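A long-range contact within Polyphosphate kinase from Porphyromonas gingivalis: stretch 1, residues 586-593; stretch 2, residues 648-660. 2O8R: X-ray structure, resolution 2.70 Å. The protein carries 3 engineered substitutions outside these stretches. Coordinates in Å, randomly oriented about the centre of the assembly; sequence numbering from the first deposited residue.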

# COMPACT_ATOMS: atom_id res chain seq x y z
N ARG A 586 1.57 -39.00 21.37
CA ARG A 586 1.66 -37.75 22.14
C ARG A 586 1.44 -36.56 21.21
O ARG A 586 2.06 -36.46 20.16
CB ARG A 586 3.01 -37.60 22.85
CG ARG A 586 3.18 -38.50 24.04
CD ARG A 586 4.26 -38.02 25.01
NE ARG A 586 5.49 -37.53 24.37
CZ ARG A 586 6.43 -38.28 23.79
NH1 ARG A 586 6.31 -39.61 23.69
NH2 ARG A 586 7.50 -37.68 23.28
N VAL A 587 0.56 -35.65 21.62
CA VAL A 587 0.22 -34.49 20.81
C VAL A 587 0.69 -33.20 21.47
O VAL A 587 0.24 -32.82 22.56
CB VAL A 587 -1.28 -34.42 20.55
CG1 VAL A 587 -1.64 -33.14 19.82
CG2 VAL A 587 -1.73 -35.63 19.76
N THR A 588 1.61 -32.53 20.79
CA THR A 588 2.14 -31.28 21.27
C THR A 588 1.72 -30.13 20.37
O THR A 588 1.92 -30.17 19.16
CB THR A 588 3.66 -31.34 21.38
OG1 THR A 588 4.01 -32.41 22.27
CG2 THR A 588 4.23 -30.02 21.90
N ARG A 589 1.10 -29.12 20.97
CA ARG A 589 0.89 -27.86 20.30
C ARG A 589 1.91 -26.85 20.82
O ARG A 589 1.94 -26.53 22.02
CB ARG A 589 -0.51 -27.36 20.56
CG ARG A 589 -0.72 -25.92 20.22
CD ARG A 589 -2.14 -25.54 20.58
NE ARG A 589 -3.06 -26.12 19.62
CZ ARG A 589 -4.31 -26.46 19.88
NH1 ARG A 589 -4.80 -26.30 21.10
NH2 ARG A 589 -5.06 -26.98 18.92
N LEU A 590 2.75 -26.36 19.92
CA LEU A 590 3.69 -25.31 20.24
C LEU A 590 3.24 -24.00 19.63
O LEU A 590 3.16 -23.88 18.40
CB LEU A 590 5.09 -25.67 19.74
CG LEU A 590 6.15 -24.62 20.06
CD1 LEU A 590 6.27 -24.41 21.56
CD2 LEU A 590 7.50 -24.99 19.44
N VAL A 591 2.92 -23.04 20.49
CA VAL A 591 2.60 -21.66 20.11
C VAL A 591 3.51 -20.73 20.91
O VAL A 591 3.61 -20.84 22.14
CB VAL A 591 1.13 -21.32 20.41
CG1 VAL A 591 0.89 -19.81 20.51
CG2 VAL A 591 0.23 -21.95 19.38
N ASP A 592 4.19 -19.84 20.20
CA ASP A 592 5.13 -18.89 20.76
C ASP A 592 5.10 -17.68 19.82
O ASP A 592 4.20 -17.57 18.97
CB ASP A 592 6.52 -19.54 20.81
CG ASP A 592 7.45 -18.94 21.87
OD1 ASP A 592 7.13 -17.90 22.49
OD2 ASP A 592 8.54 -19.51 22.09
N MSE A 593 6.08 -16.78 19.94
CA MSE A 593 6.11 -15.56 19.13
C MSE A 593 6.16 -15.78 17.61
O MSE A 593 5.50 -15.06 16.86
CB MSE A 593 7.27 -14.68 19.55
CG MSE A 593 7.14 -13.27 19.05
SE MSE A 593 8.65 -12.14 19.52
CE MSE A 593 7.66 -10.46 19.68
N ILE A 648 14.57 -30.53 20.26
CA ILE A 648 14.46 -29.28 21.03
C ILE A 648 12.98 -28.89 21.21
O ILE A 648 12.56 -28.56 22.32
CB ILE A 648 15.23 -28.14 20.38
CG1 ILE A 648 16.70 -28.52 20.25
CG2 ILE A 648 15.05 -26.87 21.21
CD1 ILE A 648 17.61 -27.42 19.78
N GLN A 649 12.19 -28.96 20.15
CA GLN A 649 10.78 -28.62 20.30
C GLN A 649 10.08 -29.55 21.30
O GLN A 649 9.35 -29.07 22.17
CB GLN A 649 10.05 -28.53 18.96
CG GLN A 649 10.62 -27.48 18.01
CD GLN A 649 9.61 -26.97 16.98
OE1 GLN A 649 8.72 -27.71 16.55
NE2 GLN A 649 9.75 -25.71 16.60
N LEU A 650 10.35 -30.85 21.22
CA LEU A 650 9.69 -31.82 22.11
C LEU A 650 10.19 -31.75 23.54
O LEU A 650 9.60 -32.36 24.43
CB LEU A 650 9.85 -33.25 21.60
CG LEU A 650 9.05 -33.64 20.37
CD1 LEU A 650 9.46 -35.03 19.98
CD2 LEU A 650 7.53 -33.54 20.62
N ARG A 651 11.27 -31.00 23.75
CA ARG A 651 11.88 -30.82 25.06
C ARG A 651 11.37 -29.53 25.72
O ARG A 651 11.53 -29.37 26.94
CB ARG A 651 13.41 -30.78 24.91
CG ARG A 651 14.20 -31.19 26.15
CD ARG A 651 15.72 -31.04 25.92
NE ARG A 651 16.11 -31.57 24.62
CZ ARG A 651 17.20 -31.19 23.95
NH1 ARG A 651 18.01 -30.28 24.46
NH2 ARG A 651 17.47 -31.73 22.77
N ASP A 652 10.77 -28.64 24.91
CA ASP A 652 10.21 -27.36 25.39
C ASP A 652 9.30 -27.52 26.59
O ASP A 652 8.26 -28.17 26.50
CB ASP A 652 9.41 -26.66 24.29
CG ASP A 652 8.90 -25.26 24.72
OD1 ASP A 652 9.31 -24.28 24.09
OD2 ASP A 652 8.10 -25.13 25.67
N ASN A 653 9.69 -26.91 27.70
CA ASN A 653 8.83 -26.85 28.89
C ASN A 653 8.31 -25.45 29.25
O ASN A 653 7.83 -25.26 30.37
CB ASN A 653 9.56 -27.41 30.11
CG ASN A 653 10.98 -26.91 30.24
OD1 ASN A 653 11.34 -25.87 29.68
ND2 ASN A 653 11.80 -27.63 30.98
N ILE A 654 8.41 -24.48 28.33
CA ILE A 654 7.96 -23.12 28.65
C ILE A 654 6.73 -22.67 27.87
O ILE A 654 5.81 -22.11 28.44
CB ILE A 654 9.12 -22.07 28.63
CG1 ILE A 654 9.72 -21.94 30.01
CG2 ILE A 654 8.62 -20.69 28.31
CD1 ILE A 654 10.83 -22.87 30.26
N LYS A 655 6.69 -22.95 26.57
CA LYS A 655 5.57 -22.54 25.73
C LYS A 655 4.71 -23.73 25.31
O LYS A 655 3.51 -23.58 25.13
CB LYS A 655 6.05 -21.78 24.48
CG LYS A 655 6.62 -20.38 24.80
CD LYS A 655 5.67 -19.61 25.73
CE LYS A 655 6.24 -18.29 26.18
NZ LYS A 655 6.00 -17.20 25.20
N ALA A 656 5.35 -24.89 25.17
CA ALA A 656 4.69 -26.09 24.64
C ALA A 656 3.52 -26.51 25.48
O ALA A 656 3.57 -26.46 26.72
CB ALA A 656 5.66 -27.25 24.51
N CYS A 657 2.45 -26.94 24.82
CA CYS A 657 1.29 -27.48 25.52
C CYS A 657 0.90 -28.84 24.96
O CYS A 657 0.94 -29.07 23.75
CB CYS A 657 0.10 -26.51 25.42
SG CYS A 657 0.24 -25.06 26.48
N ARG A 658 0.51 -29.75 25.85
CA ARG A 658 0.03 -31.05 25.44
C ARG A 658 -1.47 -30.91 25.41
O ARG A 658 -2.05 -30.12 26.16
CB ARG A 658 0.50 -32.17 26.37
CG ARG A 658 -0.17 -32.20 27.71
CD ARG A 658 0.32 -33.35 28.57
NE ARG A 658 -0.04 -33.11 29.97
CZ ARG A 658 -1.20 -33.49 30.52
NH1 ARG A 658 -2.10 -34.16 29.80
NH2 ARG A 658 -1.44 -33.20 31.79
N ILE A 659 -2.08 -31.63 24.48
CA ILE A 659 -3.52 -31.64 24.30
C ILE A 659 -4.10 -32.86 24.99
O ILE A 659 -3.52 -33.96 24.95
CB ILE A 659 -3.87 -31.70 22.79
CG1 ILE A 659 -3.17 -30.57 22.02
CG2 ILE A 659 -5.37 -31.65 22.57
CD1 ILE A 659 -3.50 -29.19 22.52
N ASP A 660 -5.24 -32.69 25.64
CA ASP A 660 -5.94 -33.85 26.16
C ASP A 660 -7.19 -34.15 25.34
O ASP A 660 -7.49 -33.47 24.35
CB ASP A 660 -6.24 -33.69 27.64
CG ASP A 660 -7.11 -32.48 27.94
OD1 ASP A 660 -8.12 -32.24 27.24
OD2 ASP A 660 -6.78 -31.78 28.91
O HOH W 1 1.88 -23.94 22.99

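The backbone sets the frame: strand 586-589 and strand 657-659 run antiparallel, and three hydrogen bonds tie them. Arg589 and Cys657 form the hydrogen-bonded pair, with Arg589 N giving to Cys657 O at 2.8 Å and Cys657 N to Arg589 O at 2.9 Å; Ile659 N reaches Val587 O at 3.2 Å. Between these lies the non-hydrogen-bonded pair Thr588 and Arg658, where CA-H...O contacts fill in: Arg658 CA to Val587 O at 3.4 Å and Thr588 CA to Cys657 O at 3.5 Å.

Where the direct ladder stops, a water extends it. The O atom of water 1 donates to Arg589 O (2.8 Å) and Lys655 O (2.7 Å) and accepts from Val591 N (2.9 Å), so these three backbone atoms share one partner.

Side chains pack beside this frame. Two pairs are apolar, their aliphatic carbons in contact: Val587 CG1 meets Ile659 CG1 at 3.7 Å, and Leu590 CD1 lies 4.1 Å from Ala656 CB. Separately, Ile659 CD1 covers one face of the charged Arg589 guanidinium, whose nitrogens bond elsewhere in the structure.

Charge closes the far end: Lys655 NZ forms a salt bridge with Asp592 OD1 at 3.0 Å, the ammonium both donating a hydrogen bond to the carboxylate and balancing its charge. The turn leading there is organised by Asp652, whose OD2 accepts from the backbone N atoms of Ile654, Lys655 and Ala656 at 2.7 to 2.8 Å. The pattern is a short backbone ladder, a water where it ends, and a salt bridge beyond it.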